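CG8862 (Drosophila melanogaster, PDB 3ISM) probably cleaves DNA and RNA as a magnesium-dependent mitochondrial endonuclease of the non-specific nuclease family. Local coordinates at residues B[52-58]-B[152-158]; B[18-23]-B[35-40]; B[87-92]-B[121-126]. All coordinates share one frame. Where two conformers were deposited one is given. Residues are numbered along the deposited sequence.

Contact 1 (B[52-58]-B[152-158]); sequences WVFEHLT and SNVYVCT
Two extended strands, 52-57 and 153-158, run antiparallel at 168°, with axes 4.6 Å apart. Val53 pairs with Thr158, Glu55 with Val156 and Leu57 with Val154 as hydrogen-bonded pairs. Each pair is bonded both ways: Val53 N to Thr158 O 2.9 Å and Thr158 N to Val53 O 3.1 Å; Glu55 N to Val156 O and Val156 N to Glu55 O, both 2.9 Å; Leu57 N to Val154 O 2.7 Å and Val154 N to Leu57 O 2.9 Å. Phe54-Cys157 and His56-Tyr155 are the non-hydrogen-bonded pairs between them. These are neighbouring inner strands of the large mixed sheet of the nuclease fold; Phe54 bonds on to Val40, and Tyr155 and Cys157 to strand 189-197. On the face of Phe54 and His56, His56 (chi1 t) stacks offset on Tyr155, centroids 4.5 Å apart. His56 NE2 donates to Asn153 OD1 at 2.8 Å, and its ND1 bonds Arg18 NH1. Phe54 CE1 lies 3.5 Å from Cys157 CB. On the face of Glu55, Val156 and Thr158, a water donates to Glu55 OE1 (2.7 Å) and Val156 O (2.8 Å) and accepts from Thr158 OG1 (2.8 Å); Glu55 and Thr158 have chi1 m. Glu55 OE2 is taken by His108 and Asn107, and Thr158 OG1 also bonds Lys192.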
loop_
_atom_site.group_PDB
_atom_site.type_symbol
_atom_site.label_atom_id
_atom_site.label_comp_id
_atom_site.label_asym_id
_atom_site.label_seq_id
_atom_site.Cartn_x
_atom_site.Cartn_y
_atom_site.Cartn_z
ATOM N N TRP B 52 5.535 10.215 -3.729
ATOM C CA TRP B 52 6.807 10.711 -4.263
ATOM C C TRP B 52 6.816 12.236 -4.266
ATOM O O TRP B 52 5.751 12.886 -4.204
ATOM C CB TRP B 52 7.094 10.183 -5.692
ATOM C CG TRP B 52 5.995 10.403 -6.722
ATOM C CD1 TRP B 52 5.036 9.510 -7.091
ATOM C CD2 TRP B 52 5.778 11.572 -7.533
ATOM N NE1 TRP B 52 4.214 10.050 -8.057
ATOM C CE2 TRP B 52 4.649 11.315 -8.348
ATOM C CE3 TRP B 52 6.407 12.812 -7.636
ATOM C CZ2 TRP B 52 4.143 12.257 -9.251
ATOM C CZ3 TRP B 52 5.897 13.756 -8.547
ATOM C CH2 TRP B 52 4.773 13.471 -9.323
ATOM N N VAL B 53 8.019 12.811 -4.297
ATOM C CA VAL B 53 8.157 14.212 -4.658
ATOM C C VAL B 53 9.163 14.300 -5.820
ATOM O O VAL B 53 9.970 13.377 -6.023
ATOM C CB VAL B 53 8.633 15.097 -3.480
ATOM C CG1 VAL B 53 7.655 15.066 -2.330
ATOM C CG2 VAL B 53 10.030 14.676 -3.016
ATOM N N PHE B 54 9.106 15.404 -6.566
ATOM C CA PHE B 54 9.995 15.602 -7.686
ATOM C C PHE B 54 10.623 16.997 -7.627
ATOM O O PHE B 54 9.958 17.986 -7.302
ATOM C CB PHE B 54 9.276 15.383 -9.029
ATOM C CG PHE B 54 10.098 14.609 -10.015
ATOM C CD1 PHE B 54 9.854 13.254 -10.224
ATOM C CD2 PHE B 54 11.166 15.215 -10.674
ATOM C CE1 PHE B 54 10.652 12.519 -11.111
ATOM C CE2 PHE B 54 11.968 14.486 -11.552
ATOM C CZ PHE B 54 11.716 13.131 -11.764
ATOM N N GLU B 55 11.910 17.063 -7.931
ATOM C CA GLU B 55 12.671 18.314 -7.818
ATOM C C GLU B 55 13.582 18.456 -9.019
ATOM O O GLU B 55 14.070 17.468 -9.557
ATOM C CB GLU B 55 13.513 18.330 -6.541
ATOM C CG GLU B 55 12.719 18.279 -5.205
ATOM C CD GLU B 55 13.635 18.003 -3.996
ATOM O OE1 GLU B 55 14.286 16.936 -3.967
ATOM O OE2 GLU B 55 13.706 18.847 -3.075
ATOM N N HIS B 56 13.791 19.699 -9.443
ATOM C CA HIS B 56 14.772 20.009 -10.453
ATOM C C HIS B 56 15.712 21.037 -9.837
ATOM O O HIS B 56 15.320 22.175 -9.603
ATOM C CB HIS B 56 14.107 20.538 -11.736
ATOM C CG HIS B 56 15.024 21.357 -12.601
ATOM N ND1 HIS B 56 14.681 22.604 -13.071
ATOM C CD2 HIS B 56 16.280 21.117 -13.052
ATOM C CE1 HIS B 56 15.684 23.098 -13.782
ATOM N NE2 HIS B 56 16.669 22.217 -13.781
ATOM N N LEU B 57 16.946 20.613 -9.573
ATOM C CA LEU B 57 17.926 21.434 -8.875
ATOM C C LEU B 57 18.967 22.000 -9.833
ATOM O O LEU B 57 19.410 21.323 -10.782
ATOM C CB LEU B 57 18.643 20.630 -7.779
ATOM C CG LEU B 57 17.848 19.641 -6.913
ATOM C CD1 LEU B 57 18.793 19.001 -5.878
ATOM C CD2 LEU B 57 16.637 20.286 -6.219
ATOM N N THR B 58 19.331 23.254 -9.575
ATOM C CA THR B 58 20.474 23.882 -10.188
ATOM C C THR B 58 21.401 24.382 -9.070
ATOM O O THR B 58 21.027 24.385 -7.886
ATOM C CB THR B 58 20.053 25.078 -11.076
ATOM O OG1 THR B 58 19.316 26.013 -10.284
ATOM C CG2 THR B 58 19.180 24.612 -12.250
ATOM N N SER B 152 24.817 20.648 -14.646
ATOM C CA SER B 152 24.128 21.935 -14.618
ATOM C C SER B 152 22.692 21.821 -14.109
ATOM O O SER B 152 22.157 22.753 -13.495
ATOM C CB SER B 152 24.121 22.548 -16.014
ATOM O OG SER B 152 25.389 23.071 -16.349
ATOM N N ASN B 153 22.070 20.680 -14.386
ATOM C CA ASN B 153 20.702 20.430 -13.995
ATOM C C ASN B 153 20.608 19.034 -13.411
ATOM O O ASN B 153 21.080 18.065 -14.016
ATOM C CB ASN B 153 19.761 20.581 -15.197
ATOM C CG ASN B 153 19.739 22.008 -15.748
ATOM O OD1 ASN B 153 18.991 22.851 -15.258
ATOM N ND2 ASN B 153 20.574 22.280 -16.764
ATOM N N VAL B 154 20.039 18.940 -12.217
ATOM C CA VAL B 154 19.894 17.662 -11.522
ATOM C C VAL B 154 18.419 17.418 -11.221
ATOM O O VAL B 154 17.790 18.226 -10.536
ATOM C CB VAL B 154 20.716 17.646 -10.204
ATOM C CG1 VAL B 154 20.404 16.408 -9.375
ATOM C CG2 VAL B 154 22.218 17.742 -10.503
ATOM N N TYR B 155 17.863 16.330 -11.748
ATOM C CA TYR B 155 16.456 16.010 -11.505
ATOM C C TYR B 155 16.380 14.844 -10.541
ATOM O O TYR B 155 17.117 13.864 -10.684
ATOM C CB TYR B 155 15.719 15.679 -12.810
ATOM C CG TYR B 155 15.664 16.815 -13.805
ATOM C CD1 TYR B 155 14.516 17.588 -13.950
ATOM C CD2 TYR B 155 16.762 17.110 -14.605
ATOM C CE1 TYR B 155 14.463 18.636 -14.870
ATOM C CE2 TYR B 155 16.720 18.154 -15.521
ATOM C CZ TYR B 155 15.574 18.907 -15.647
ATOM O OH TYR B 155 15.555 19.929 -16.564
ATOM N N VAL B 156 15.513 14.954 -9.548
ATOM C CA VAL B 156 15.469 13.948 -8.493
ATOM C C VAL B 156 14.052 13.642 -8.000
ATOM O O VAL B 156 13.253 14.546 -7.733
ATOM C CB VAL B 156 16.464 14.284 -7.309
ATOM C CG1 VAL B 156 16.261 15.715 -6.814
ATOM C CG2 VAL B 156 16.344 13.269 -6.164
ATOM N N CYS B 157 13.764 12.349 -7.930
ATOM C CA CYS B 157 12.547 11.825 -7.352
ATOM C C CYS B 157 12.870 11.085 -6.062
ATOM O O CYS B 157 13.743 10.208 -6.033
ATOM C CB CYS B 157 11.867 10.863 -8.326
ATOM S SG CYS B 157 10.250 10.274 -7.740
ATOM N N THR B 158 12.162 11.454 -5.001
ATOM C CA THR B 158 12.390 10.946 -3.654
ATOM C C THR B 158 11.067 10.373 -3.164
ATOM O O THR B 158 10.029 10.979 -3.399
ATOM C CB THR B 158 12.807 12.111 -2.707
ATOM O OG1 THR B 158 14.004 12.742 -3.199
ATOM C CG2 THR B 158 13.036 11.604 -1.288
HETATM O O HOH W 1 13.178 14.693 -4.974
#

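Contact 2 (B[18-23]-B[35-40]); sequences RIGQIM and SHSDYV
The last turn of helix 16-22 packs beside the turn that joins strands 33-35 and 40-44. Ile22 N bonds Arg18 O and Met23 N bonds Ile19 O, both at 2.8 Å; Met23 then leaves helical geometry. In the turn, His36 N bonds Tyr39 O at 2.9 Å. The nearest CA pairs are Ile19-Ser35 and Ile22-Tyr39, both 7.1 Å, and Arg18-Asp38, 7.5 Å. The polar link is a salt bridge. Arg18, with chi1 t and chi2 p, brings its guanidinium edge to Asp38, whose chi1 is t. Asp38 OD1 accepts from Arg18 NE at 2.9 Å and from Arg18 NH2 at 3.0 Å. Arg18 NH1 bonds Gln21 OE1 at 3.1 Å and also His56, while Asp38 OD2 is held by His108. The apolar part centres on Val40, which points toward the helix. Val40 CG2 lies 3.8 Å from Ile22 CG2, 3.8 Å from Met23 SD and 4.2 Å from Ile19 CG2. Ile22 CD1 also rests on the turn backbone, 3.7 Å from Asp38 C, and Ile19 CD1 lies 3.5 Å from Ser35 OG. Met23 and Val40 both reach Trp52. The arrangement is that of a short helix packed on a beta hairpin at one edge of the nuclease's large sheet.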
loop_
_atom_site.group_PDB
_atom_site.type_symbol
_atom_site.label_atom_id
_atom_site.label_comp_id
_atom_site.label_asym_id
_atom_site.label_seq_id
_atom_site.Cartn_x
_atom_site.Cartn_y
_atom_site.Cartn_z
ATOM N N ARG B 18 7.073 26.162 -14.783
ATOM C CA ARG B 18 7.952 25.526 -13.793
ATOM C C ARG B 18 7.595 24.064 -13.520
ATOM O O ARG B 18 8.485 23.216 -13.420
ATOM C CB ARG B 18 7.985 26.328 -12.486
ATOM C CG ARG B 18 8.924 25.774 -11.415
ATOM C CD ARG B 18 10.371 26.222 -11.611
ATOM N NE ARG B 18 11.271 25.450 -10.763
ATOM C CZ ARG B 18 12.225 24.632 -11.210
ATOM N NH1 ARG B 18 12.442 24.492 -12.519
ATOM N NH2 ARG B 18 12.979 23.966 -10.337
ATOM N N ILE B 19 6.303 23.763 -13.403
ATOM C CA ILE B 19 5.874 22.373 -13.271
ATOM C C ILE B 19 6.392 21.548 -14.457
ATOM O O ILE B 19 6.967 20.477 -14.266
ATOM C CB ILE B 19 4.341 22.229 -13.156
ATOM C CG1 ILE B 19 3.790 23.133 -12.060
ATOM C CG2 ILE B 19 3.948 20.782 -12.850
ATOM C CD1 ILE B 19 2.286 23.427 -12.214
ATOM N N GLY B 20 6.202 22.068 -15.669
ATOM C CA GLY B 20 6.707 21.435 -16.880
ATOM C C GLY B 20 8.222 21.339 -16.937
ATOM O O GLY B 20 8.762 20.409 -17.532
ATOM N N GLN B 21 8.913 22.304 -16.333
ATOM C CA GLN B 21 10.365 22.212 -16.152
ATOM C C GLN B 21 10.749 21.082 -15.185
ATOM O O GLN B 21 11.579 20.223 -15.514
ATOM C CB GLN B 21 10.937 23.539 -15.667
ATOM C CG GLN B 21 11.138 24.582 -16.765
ATOM C CD GLN B 21 11.359 25.971 -16.199
ATOM O OE1 GLN B 21 11.522 26.140 -14.986
ATOM N NE2 GLN B 21 11.354 26.978 -17.070
ATOM N N ILE B 22 10.136 21.080 -14.002
ATOM C CA ILE B 22 10.411 20.059 -12.990
ATOM C C ILE B 22 10.086 18.662 -13.534
ATOM O O ILE B 22 10.910 17.749 -13.410
ATOM C CB ILE B 22 9.656 20.334 -11.652
ATOM C CG1 ILE B 22 10.223 21.579 -10.969
ATOM C CG2 ILE B 22 9.749 19.143 -10.706
ATOM C CD1 ILE B 22 9.267 22.219 -9.969
ATOM N N MET B 23 8.923 18.526 -14.180
ATOM C CA MET B 23 8.441 17.232 -14.680
ATOM C C MET B 23 8.808 16.970 -16.136
ATOM O O MET B 23 8.076 16.287 -16.854
ATOM C CB MET B 23 6.919 17.114 -14.512
ATOM C CG MET B 23 6.402 17.397 -13.100
ATOM S SD MET B 23 7.210 16.438 -11.787
ATOM C CE MET B 23 6.746 14.764 -12.218
ATOM N N SER B 35 1.198 20.677 -6.854
ATOM C CA SER B 35 2.353 21.489 -7.212
ATOM C C SER B 35 2.597 22.573 -6.177
ATOM O O SER B 35 1.667 23.253 -5.767
ATOM C CB SER B 35 2.136 22.141 -8.583
ATOM O OG SER B 35 1.753 21.188 -9.559
ATOM N N HIS B 36 3.846 22.724 -5.765
ATOM C CA HIS B 36 4.238 23.876 -4.986
ATOM C C HIS B 36 5.071 24.764 -5.910
ATOM O O HIS B 36 5.187 24.488 -7.111
ATOM C CB HIS B 36 4.970 23.457 -3.702
ATOM C CG HIS B 36 4.087 22.726 -2.740
ATOM N ND1 HIS B 36 3.308 23.375 -1.805
ATOM C CD2 HIS B 36 3.805 21.406 -2.616
ATOM C CE1 HIS B 36 2.609 22.485 -1.123
ATOM N NE2 HIS B 36 2.885 21.283 -1.601
ATOM N N SER B 37 5.614 25.840 -5.364
ATOM C CA SER B 37 6.398 26.782 -6.135
ATOM C C SER B 37 7.683 26.219 -6.734
ATOM O O SER B 37 8.143 26.718 -7.760
ATOM C CB SER B 37 6.734 28.000 -5.286
ATOM O OG SER B 37 5.568 28.548 -4.694
ATOM N N ASP B 38 8.275 25.207 -6.102
ATOM C CA ASP B 38 9.576 24.699 -6.562
ATOM C C ASP B 38 9.744 23.190 -6.391
ATOM O O ASP B 38 10.846 22.668 -6.536
ATOM C CB ASP B 38 10.737 25.455 -5.895
ATOM C CG ASP B 38 12.046 25.364 -6.693
ATOM O OD1 ASP B 38 12.007 25.486 -7.937
ATOM O OD2 ASP B 38 13.126 25.191 -6.072
ATOM N N TYR B 39 8.654 22.491 -6.090
ATOM C CA TYR B 39 8.643 21.026 -6.153
ATOM C C TYR B 39 7.252 20.500 -6.480
ATOM O O TYR B 39 6.273 21.250 -6.435
ATOM C CB TYR B 39 9.217 20.374 -4.884
ATOM C CG TYR B 39 8.389 20.474 -3.609
ATOM C CD1 TYR B 39 7.703 19.368 -3.123
ATOM C CD2 TYR B 39 8.346 21.648 -2.863
ATOM C CE1 TYR B 39 6.976 19.435 -1.948
ATOM C CE2 TYR B 39 7.623 21.720 -1.679
ATOM C CZ TYR B 39 6.944 20.615 -1.229
ATOM O OH TYR B 39 6.212 20.667 -0.055
ATOM N N VAL B 40 7.185 19.226 -6.847
ATOM C CA VAL B 40 5.920 18.569 -7.169
ATOM C C VAL B 40 5.725 17.393 -6.208
ATOM O O VAL B 40 6.684 16.710 -5.858
ATOM C CB VAL B 40 5.863 18.117 -8.660
ATOM C CG1 VAL B 40 4.531 17.454 -8.986
ATOM C CG2 VAL B 40 6.079 19.311 -9.593
#

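Contact 3 (B[87-92]-B[121-126]); sequences SQNTDY and LSNMAP
Side chains and one water join segments 87-92 and 121-126. The nearest CA pairs are Ser87-Leu121, 6.1 Å, and Tyr92-Pro126, 7.4 Å. The first segment turns into a weakly bonded helix near 89-92; Gln88 N bonds Asp91 OD2 at 2.8 Å. The second passes from a 3-10 turn at 121-123 into strand 124-126. Leu121 (chi1 m, chi2 t) points toward the first segment. Leu121 CD1 lies 3.5 Å from Asn89 N, and Leu121 CB 3.4 Å from Ser87 OG. Tyr92 (chi1 m, chi2 90°) also points across. Tyr92 CE2 lies 3.7 Å from Pro126 CG. Ser87 takes chi1 p, so its OG reaches a water at 2.8 Å. Tyr92 OH is 2.7 Å from this water, which donates to Met124 O at 2.8 Å. Phe286 of the CG4930 chain packs on Asn89 and Tyr92. The CA-to-CB bond of Met124 points toward segment 87-92, but with chi1 and chi2 both m the side chain turns off and touches His101, the predicted proton acceptor. Strand 124-127 pairs with strand 98-101 beside the active site of this His-Me finger nuclease.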
loop_
_atom_site.group_PDB
_atom_site.type_symbol
_atom_site.label_atom_id
_atom_site.label_comp_id
_atom_site.label_asym_id
_atom_site.label_seq_id
_atom_site.Cartn_x
_atom_site.Cartn_y
_atom_site.Cartn_z
ATOM N N SER B 87 -1.803 14.288 7.849
ATOM C CA SER B 87 -0.978 14.108 9.041
ATOM C C SER B 87 -0.942 15.408 9.853
ATOM O O SER B 87 -1.056 16.525 9.298
ATOM C CB SER B 87 0.433 13.635 8.697
ATOM O OG SER B 87 1.050 14.504 7.759
ATOM N N GLN B 88 -0.807 15.245 11.170
ATOM C CA GLN B 88 -0.759 16.353 12.100
ATOM C C GLN B 88 0.476 16.232 12.982
ATOM O O GLN B 88 1.004 15.136 13.182
ATOM C CB GLN B 88 -2.029 16.373 12.960
ATOM C CG GLN B 88 -3.338 16.545 12.157
ATOM C CD GLN B 88 -3.569 17.994 11.695
ATOM O OE1 GLN B 88 -2.950 18.932 12.207
ATOM N NE2 GLN B 88 -4.475 18.174 10.734
ATOM N N ASN B 89 0.937 17.357 13.511
ATOM C CA ASN B 89 2.024 17.346 14.500
ATOM C C ASN B 89 1.758 16.382 15.664
ATOM O O ASN B 89 2.680 15.693 16.103
ATOM C CB ASN B 89 2.347 18.762 15.006
ATOM C CG ASN B 89 3.152 19.566 13.997
ATOM O OD1 ASN B 89 4.002 19.027 13.285
ATOM N ND2 ASN B 89 2.881 20.863 13.925
ATOM N N THR B 90 0.499 16.288 16.104
ATOM C CA THR B 90 0.099 15.310 17.135
ATOM C C THR B 90 0.479 13.860 16.815
ATOM O O THR B 90 0.801 13.092 17.720
ATOM C CB THR B 90 -1.421 15.358 17.476
ATOM O OG1 THR B 90 -2.207 15.165 16.287
ATOM C CG2 THR B 90 -1.793 16.663 18.131
ATOM N N ASP B 91 0.468 13.494 15.534
ATOM C CA ASP B 91 0.817 12.132 15.105
ATOM C C ASP B 91 2.285 11.767 15.326
ATOM O O ASP B 91 2.609 10.611 15.604
ATOM C CB ASP B 91 0.489 11.938 13.626
ATOM C CG ASP B 91 -1.006 12.047 13.329
ATOM O OD1 ASP B 91 -1.798 11.385 14.028
ATOM O OD2 ASP B 91 -1.372 12.777 12.374
ATOM N N TYR B 92 3.154 12.766 15.183
ATOM C CA TYR B 92 4.612 12.603 15.234
ATOM C C TYR B 92 5.182 12.818 16.627
ATOM O O TYR B 92 6.275 12.316 16.928
ATOM C CB TYR B 92 5.281 13.626 14.315
ATOM C CG TYR B 92 5.220 13.279 12.858
ATOM C CD1 TYR B 92 4.151 13.696 12.068
ATOM C CD2 TYR B 92 6.224 12.523 12.265
ATOM C CE1 TYR B 92 4.091 13.372 10.706
ATOM C CE2 TYR B 92 6.173 12.202 10.911
ATOM C CZ TYR B 92 5.102 12.627 10.145
ATOM O OH TYR B 92 5.054 12.307 8.812
ATOM N N LEU B 121 3.286 19.277 6.401
ATOM C CA LEU B 121 3.313 17.885 6.829
ATOM C C LEU B 121 2.991 16.877 5.719
ATOM O O LEU B 121 3.280 15.693 5.866
ATOM C CB LEU B 121 2.378 17.662 8.020
ATOM C CG LEU B 121 2.872 18.367 9.285
ATOM C CD1 LEU B 121 1.768 18.412 10.328
ATOM C CD2 LEU B 121 4.131 17.675 9.828
ATOM N N SER B 122 2.392 17.338 4.622
ATOM C CA SER B 122 2.189 16.464 3.470
ATOM C C SER B 122 3.488 16.129 2.741
ATOM O O SER B 122 3.513 15.198 1.941
ATOM C CB SER B 122 1.172 17.051 2.501
ATOM O OG SER B 122 1.546 18.343 2.104
ATOM N N ASN B 123 4.553 16.886 3.026
ATOM C CA ASN B 123 5.882 16.625 2.464
ATOM C C ASN B 123 6.709 15.748 3.415
ATOM O O ASN B 123 7.871 15.457 3.149
ATOM C CB ASN B 123 6.601 17.945 2.111
ATOM C CG ASN B 123 8.007 17.730 1.476
ATOM O OD1 ASN B 123 8.183 16.926 0.553
ATOM N ND2 ASN B 123 9.003 18.467 1.983
ATOM N N MET B 124 6.090 15.305 4.514
ATOM C CA MET B 124 6.806 14.577 5.565
ATOM C C MET B 124 6.484 13.102 5.604
ATOM O O MET B 124 5.367 12.688 5.282
ATOM C CB MET B 124 6.498 15.166 6.952
ATOM C CG MET B 124 6.787 16.640 7.080
ATOM S SD MET B 124 8.541 16.968 6.938
ATOM C CE MET B 124 8.473 18.621 6.297
ATOM N N ALA B 125 7.472 12.313 6.019
ATOM C CA ALA B 125 7.258 10.921 6.413
ATOM C C ALA B 125 8.073 10.628 7.661
ATOM O O ALA B 125 9.130 11.243 7.876
ATOM C CB ALA B 125 7.618 9.935 5.285
ATOM N N PRO B 126 7.564 9.722 8.517
ATOM C CA PRO B 126 8.301 9.353 9.720
ATOM C C PRO B 126 9.640 8.739 9.365
ATOM O O PRO B 126 9.708 7.743 8.643
ATOM C CB PRO B 126 7.377 8.332 10.415
ATOM C CG PRO B 126 6.020 8.688 9.917
ATOM C CD PRO B 126 6.248 9.072 8.466
HETATM O O HOH W 2 3.144 12.821 7.002
#

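How the contacts relate
Contacts 1 and 2 are neighbours, with centres 10 Å apart. Phe54 N lies 2.8 Å from Val40 O, probably a hydrogen bond that extends the sheet. His56 ND1 lies 3.0 Å from Arg18 NH1, probably another. His108 bonds both Glu55 and Asp38. Contact 3 is nested in the loop closed by contact 1, and its centre is about 22 Å from each of the other two. Asn123 of contact 3 touches both: Asn123 OD1 is 3.5 Å from Val53 CG1, and Asn123 CB is 3.5 Å from Tyr39 OH. One side chain from each contact lies near that of His101, the predicted proton acceptor: the Met124 side chain is about 4 Å from the His101 side chain, that of Tyr39 about 7 Å and that of Glu55 about 8 Å. A bound magnesium ion lies about 7 Å from the Met124 side chain.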